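Local coordinates for protein major extracellular endoglucanase (Xanthomonas campestris pv. campestris, PDB 4TUF) that hydrolyses internal beta-1,4-glucosidic linkages of cellulose, lichenin and cereal beta-D-glucans, here represented by its family 5 TIM-barrel catalytic domain, at residues 17-22 with 103-108; 50-55 with 312-317. All coordinates share one frame; numbering follows the deposited sequence.

Contact 1 (17-22 with 103-108); sequences VQLKGV and GMYVLL
Val17 sets one methyl group over a face of the Tyr105 ring. CG1 lies 3.8 Å from the ring centroid and 20° off the ring normal, a CH-pi contact displaced toward the rim on the CE2 and CZ side. CG2 lies beyond the ring outline on the CE1 and CZ side, 3.4 Å from OH of Tyr105, with both methyls on one side of the ring plane. With CG1 anti to the backbone N (chi1 171°) and CG2 beside it, both methyls are turned to the tyrosine, a good use of a beta-branched residue. Leu19 meets the root of the same side chain: its CD2 is 3.9 Å from CB of Tyr105, and the two side chains cross at about a right angle. The segments belong to strands 16-23 and 105-110 of the (beta/alpha)8 barrel, which are not neighbours in the sheet; strand 56-61 runs between them and pairs in parallel with each. Side chains therefore make the whole contact, with no hydrogen bond across it. Ala56 of that middle strand touches both Leu19 and Tyr105, and Leu150 of strand 149-153 also reaches both. Farther out, Tyr148 meets the Tyr105 ring with the planes at about 60°. Gly103 ends the preceding helix in a Schellman motif, its positive phi well suited to glycine, and the chain then turns into the strand that carries Tyr105.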
loop_
_atom_site.group_PDB
_atom_site.type_symbol
_atom_site.label_atom_id
_atom_site.label_comp_id
_atom_site.label_asym_id
_atom_site.label_seq_id
_atom_site.Cartn_x
_atom_site.Cartn_y
_atom_site.Cartn_z
ATOM N N VAL A 17 8.292 6.151 14.576
ATOM C CA VAL A 17 6.971 6.250 13.982
ATOM C C VAL A 17 6.312 4.874 13.897
ATOM O O VAL A 17 6.943 3.904 13.489
ATOM C CB VAL A 17 7.057 6.867 12.570
ATOM C CG1 VAL A 17 5.727 6.767 11.849
ATOM C CG2 VAL A 17 7.542 8.313 12.651
ATOM N N GLN A 18 5.047 4.787 14.293
ATOM C CA GLN A 18 4.285 3.557 14.107
ATOM C C GLN A 18 3.119 3.806 13.163
ATOM O O GLN A 18 2.285 4.681 13.410
ATOM C CB GLN A 18 3.769 3.022 15.437
ATOM C CG GLN A 18 3.015 1.720 15.294
ATOM C CD GLN A 18 2.257 1.344 16.546
ATOM O OE1 GLN A 18 2.166 2.130 17.492
ATOM N NE2 GLN A 18 1.699 0.139 16.557
ATOM N N LEU A 19 3.057 3.039 12.082
ATOM C CA LEU A 19 2.048 3.274 11.062
ATOM C C LEU A 19 0.805 2.433 11.286
ATOM O O LEU A 19 0.720 1.297 10.829
ATOM C CB LEU A 19 2.621 2.997 9.678
ATOM C CG LEU A 19 3.853 3.832 9.348
ATOM C CD1 LEU A 19 4.452 3.364 8.046
ATOM C CD2 LEU A 19 3.492 5.306 9.285
ATOM N N LYS A 20 -0.154 3.000 12.007
ATOM C CA LYS A 20 -1.470 2.400 12.149
ATOM C C LYS A 20 -2.283 2.785 10.919
ATOM O O LYS A 20 -3.069 3.731 10.951
ATOM C CB LYS A 20 -2.142 2.878 13.434
ATOM C CG LYS A 20 -1.211 2.912 14.642
ATOM C CD LYS A 20 -1.906 3.520 15.846
ATOM C CE LYS A 20 -0.918 3.861 16.942
ATOM N NZ LYS A 20 -1.582 4.417 18.163
ATOM N N GLY A 21 -2.080 2.056 9.830
ATOM C CA GLY A 21 -2.512 2.531 8.530
ATOM C C GLY A 21 -3.704 1.859 7.884
ATOM O O GLY A 21 -4.169 0.798 8.320
ATOM N N VAL A 22 -4.194 2.500 6.827
ATOM C CA VAL A 22 -5.278 1.970 6.021
ATOM C C VAL A 22 -5.149 2.539 4.607
ATOM O O VAL A 22 -4.630 3.637 4.421
ATOM C CB VAL A 22 -6.659 2.309 6.637
ATOM C CG1 VAL A 22 -6.915 3.809 6.598
ATOM C CG2 VAL A 22 -7.777 1.546 5.935
ATOM N N GLY A 103 -1.866 15.580 11.206
ATOM C CA GLY A 103 -0.741 14.823 11.717
ATOM C C GLY A 103 -0.828 13.362 11.330
ATOM O O GLY A 103 -0.432 12.483 12.092
ATOM N N MET A 104 -1.349 13.108 10.134
ATOM C CA MET A 104 -1.493 11.751 9.630
ATOM C C MET A 104 -0.446 11.481 8.553
ATOM O O MET A 104 -0.316 12.253 7.603
ATOM C CB MET A 104 -2.912 11.528 9.083
ATOM C CG MET A 104 -4.008 11.683 10.138
ATOM S SD MET A 104 -5.698 11.454 9.543
ATOM C CE MET A 104 -5.608 9.782 8.890
ATOM N N TYR A 105 0.300 10.388 8.712
ATOM C CA TYR A 105 1.349 10.020 7.768
ATOM C C TYR A 105 0.736 9.562 6.455
ATOM O O TYR A 105 -0.299 8.898 6.445
ATOM C CB TYR A 105 2.244 8.922 8.351
ATOM C CG TYR A 105 2.958 9.327 9.620
ATOM C CD1 TYR A 105 4.088 10.134 9.576
ATOM C CD2 TYR A 105 2.501 8.907 10.864
ATOM C CE1 TYR A 105 4.747 10.512 10.736
ATOM C CE2 TYR A 105 3.151 9.284 12.032
ATOM C CZ TYR A 105 4.274 10.087 11.960
ATOM O OH TYR A 105 4.926 10.467 13.113
ATOM N N VAL A 106 1.374 9.917 5.345
ATOM C CA VAL A 106 0.853 9.552 4.031
ATOM C C VAL A 106 1.897 8.830 3.175
ATOM O O VAL A 106 2.967 9.370 2.898
ATOM C CB VAL A 106 0.349 10.800 3.269
ATOM C CG1 VAL A 106 -0.096 10.433 1.865
ATOM C CG2 VAL A 106 -0.779 11.457 4.025
ATOM N N LEU A 107 1.580 7.608 2.764
ATOM C CA LEU A 107 2.416 6.867 1.830
ATOM C C LEU A 107 1.747 6.876 0.457
ATOM O O LEU A 107 0.738 6.207 0.245
ATOM C CB LEU A 107 2.647 5.426 2.315
ATOM C CG LEU A 107 3.628 4.534 1.520
ATOM C CD1 LEU A 107 5.051 5.087 1.540
ATOM C CD2 LEU A 107 3.627 3.092 2.024
ATOM N N LEU A 108 2.300 7.647 -0.473
ATOM C CA LEU A 108 1.760 7.690 -1.826
ATOM C C LEU A 108 2.115 6.400 -2.574
ATOM O O LEU A 108 3.141 5.784 -2.305
ATOM C CB LEU A 108 2.270 8.934 -2.568
ATOM C CG LEU A 108 1.782 10.244 -1.933
ATOM C CD1 LEU A 108 2.522 11.447 -2.462
ATOM C CD2 LEU A 108 0.287 10.427 -2.138
#

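Contact 2 (50-55 with 312-317)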
loop_
_atom_site.group_PDB
_atom_site.type_symbol
_atom_site.label_atom_id
_atom_site.label_comp_id
_atom_site.label_asym_id
_atom_site.label_seq_id
_atom_site.Cartn_x
_atom_site.Cartn_y
_atom_site.Cartn_z
ATOM N N GLN A 50 -9.297 9.085 11.526
ATOM C CA GLN A 50 -8.274 9.350 12.528
ATOM C C GLN A 50 -8.818 9.014 13.908
ATOM O O GLN A 50 -8.086 8.523 14.768
ATOM C CB GLN A 50 -7.798 10.802 12.482
ATOM C CG GLN A 50 -6.629 11.072 13.418
ATOM C CD GLN A 50 -6.111 12.491 13.333
ATOM O OE1 GLN A 50 -6.875 13.457 13.403
ATOM N NE2 GLN A 50 -4.799 12.628 13.184
ATOM N N GLY A 51 -10.109 9.272 14.106
ATOM C CA GLY A 51 -10.766 9.019 15.375
ATOM C C GLY A 51 -10.861 7.549 15.741
ATOM O O GLY A 51 -10.979 7.206 16.916
ATOM N N LEU A 52 -10.814 6.677 14.738
ATOM C CA LEU A 52 -10.895 5.241 14.975
ATOM C C LEU A 52 -9.562 4.703 15.464
ATOM O O LEU A 52 -9.488 3.604 16.018
ATOM C CB LEU A 52 -11.322 4.502 13.711
ATOM C CG LEU A 52 -12.726 4.799 13.188
ATOM C CD1 LEU A 52 -12.876 4.245 11.783
ATOM C CD2 LEU A 52 -13.783 4.222 14.111
ATOM N N GLY A 53 -8.507 5.481 15.248
ATOM C CA GLY A 53 -7.185 5.108 15.706
ATOM C C GLY A 53 -6.118 5.131 14.632
ATOM O O GLY A 53 -4.938 4.972 14.937
ATOM N N PHE A 54 -6.521 5.320 13.377
ATOM C CA PHE A 54 -5.562 5.352 12.271
ATOM C C PHE A 54 -4.730 6.628 12.317
ATOM O O PHE A 54 -5.264 7.714 12.533
ATOM C CB PHE A 54 -6.266 5.263 10.908
ATOM C CG PHE A 54 -7.005 3.973 10.670
ATOM C CD1 PHE A 54 -6.324 2.816 10.344
ATOM C CD2 PHE A 54 -8.386 3.928 10.736
ATOM C CE1 PHE A 54 -7.008 1.636 10.112
ATOM C CE2 PHE A 54 -9.071 2.754 10.504
ATOM C CZ PHE A 54 -8.380 1.608 10.190
ATOM N N ASN A 55 -3.425 6.499 12.105
ATOM C CA ASN A 55 -2.566 7.672 12.018
ATOM C C ASN A 55 -1.779 7.686 10.719
ATOM O O ASN A 55 -0.872 8.495 10.543
ATOM C CB ASN A 55 -1.610 7.731 13.207
ATOM C CG ASN A 55 -0.430 6.794 13.058
ATOM O OD1 ASN A 55 -0.511 5.771 12.377
ATOM N ND2 ASN A 55 0.678 7.137 13.704
ATOM N N TRP A 312 -6.474 -3.094 4.009
ATOM C CA TRP A 312 -7.228 -2.939 2.770
ATOM C C TRP A 312 -8.696 -3.296 3.007
ATOM O O TRP A 312 -9.001 -4.478 3.184
ATOM C CB TRP A 312 -6.627 -3.843 1.687
ATOM C CG TRP A 312 -7.194 -3.672 0.313
ATOM C CD1 TRP A 312 -7.353 -2.503 -0.357
ATOM C CD2 TRP A 312 -7.630 -4.709 -0.580
ATOM N NE1 TRP A 312 -7.884 -2.736 -1.605
ATOM C CE2 TRP A 312 -8.060 -4.084 -1.767
ATOM C CE3 TRP A 312 -7.716 -6.099 -0.485
ATOM C CZ2 TRP A 312 -8.562 -4.803 -2.853
ATOM C CZ3 TRP A 312 -8.203 -6.811 -1.572
ATOM C CH2 TRP A 312 -8.626 -6.162 -2.733
ATOM N N SER A 313 -9.605 -2.320 3.005
ATOM C CA SER A 313 -9.313 -0.905 2.786
ATOM C C SER A 313 -10.254 -0.041 3.613
ATOM O O SER A 313 -11.064 -0.553 4.382
ATOM C CB SER A 313 -9.473 -0.541 1.315
ATOM O OG SER A 313 -10.812 -0.760 0.906
ATOM N N TRP A 314 -10.166 1.270 3.438
ATOM C CA TRP A 314 -11.133 2.172 4.045
ATOM C C TRP A 314 -12.491 2.007 3.372
ATOM O O TRP A 314 -13.491 1.725 4.024
ATOM C CB TRP A 314 -10.668 3.626 3.940
ATOM C CG TRP A 314 -11.647 4.617 4.496
ATOM C CD1 TRP A 314 -12.376 5.536 3.797
ATOM C CD2 TRP A 314 -12.004 4.783 5.872
ATOM N NE1 TRP A 314 -13.165 6.266 4.654
ATOM C CE2 TRP A 314 -12.956 5.823 5.934
ATOM C CE3 TRP A 314 -11.615 4.150 7.060
ATOM C CZ2 TRP A 314 -13.525 6.244 7.136
ATOM C CZ3 TRP A 314 -12.179 4.570 8.253
ATOM C CH2 TRP A 314 -13.126 5.606 8.282
ATOM N N ASN A 315 -12.488 2.162 2.060
ATOM C CA ASN A 315 -13.682 2.108 1.241
ATOM C C ASN A 315 -14.349 0.743 1.219
ATOM O O ASN A 315 -13.685 -0.278 1.142
ATOM C CB ASN A 315 -13.348 2.518 -0.196
ATOM C CG ASN A 315 -12.229 3.538 -0.277
ATOM O OD1 ASN A 315 -11.091 3.257 0.074
ATOM N ND2 ASN A 315 -12.553 4.729 -0.744
ATOM N N PRO A 316 -15.674 0.745 1.262
ATOM C CA PRO A 316 -16.470 -0.456 1.116
ATOM C C PRO A 316 -16.397 -1.062 -0.253
ATOM O O PRO A 316 -16.468 -2.273 -0.378
ATOM C CB PRO A 316 -17.874 0.043 1.363
ATOM C CG PRO A 316 -17.801 1.493 1.226
ATOM C CD PRO A 316 -16.492 1.826 1.789
ATOM N N ASN A 317 -16.371 -0.215 -1.271
ATOM C CA ASN A 317 -16.542 -0.694 -2.620
ATOM C C ASN A 317 -15.239 -1.192 -3.190
ATOM O O ASN A 317 -14.788 -0.750 -4.242
ATOM C CB ASN A 317 -17.118 0.407 -3.505
ATOM C CG ASN A 317 -16.190 1.591 -3.634
ATOM O OD1 ASN A 317 -15.324 1.802 -2.796
ATOM N ND2 ASN A 317 -16.367 2.368 -4.689
#
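Leu52 and Phe54 both direct their side chains at the six-membered end of the Trp314 indole. The leucine comes closer: its CD1 methyl lies in the plane of the indole at the outer edge, 3.6 Å from CZ3 and 3.8 Å from CH2 of Trp314, and the two side chains cross at about a right angle. Phe54 adds a looser touch, its CE2 standing 4.2 Å from the same CZ3 of Trp314. The tryptophan can extend this far because CG is anti to its backbone N (chi1 178°), which carries the long indole away from its own chain toward the end of helix 42-51. Leu52 and Phe54 share the other setting, CG anti to the carbonyl carbon with chi1 near -65°, and both CB atoms face the tryptophan. Between them Gly53 closes the helix in a Schellman motif, with its N bonded to Gln50 O at 3.1 Å; its backbone angles, with phi at 127°, are ones that by themselves call for glycine. The contact joins the end of helix 42-51, the first helix of the chain, to the loop after strand 309-311, where a cis peptide links Trp312 to Ser313. Met45 and Met49 of helix 42-51 also touch the indole, while Met337 of helix 334-344 packs on Leu52 and Phe54. Since the touching atoms are all carbon and NE1 of Trp314 is hydrogen-bonded elsewhere, the two segments are held together by dispersion and the exclusion of water, with no polar link between them.

Overall arrangement
Contacts 1 and 2 lie 11 Å apart, centre to centre, and Asn55 joins them. Its OD1 is 2.8 Å from Lys20 N and its O is 2.9 Å from Tyr105 N, both probable hydrogen bonds, so one residue of contact 2 bridges the two segments of contact 1. Gln50 and Met104 add packing, as does Phe54 CD1, 3.4 Å from Lys20 O. The segments alternate along the chain; contact 1 joins two early barrel strands, contact 2 helix 42-51 to the loop after strand 309-311. Contact 1 is away from the annotated sites, whereas the Trp314 side chain of contact 2 is about 11 Å from that of Glu278, the nucleophile inferred from relatives.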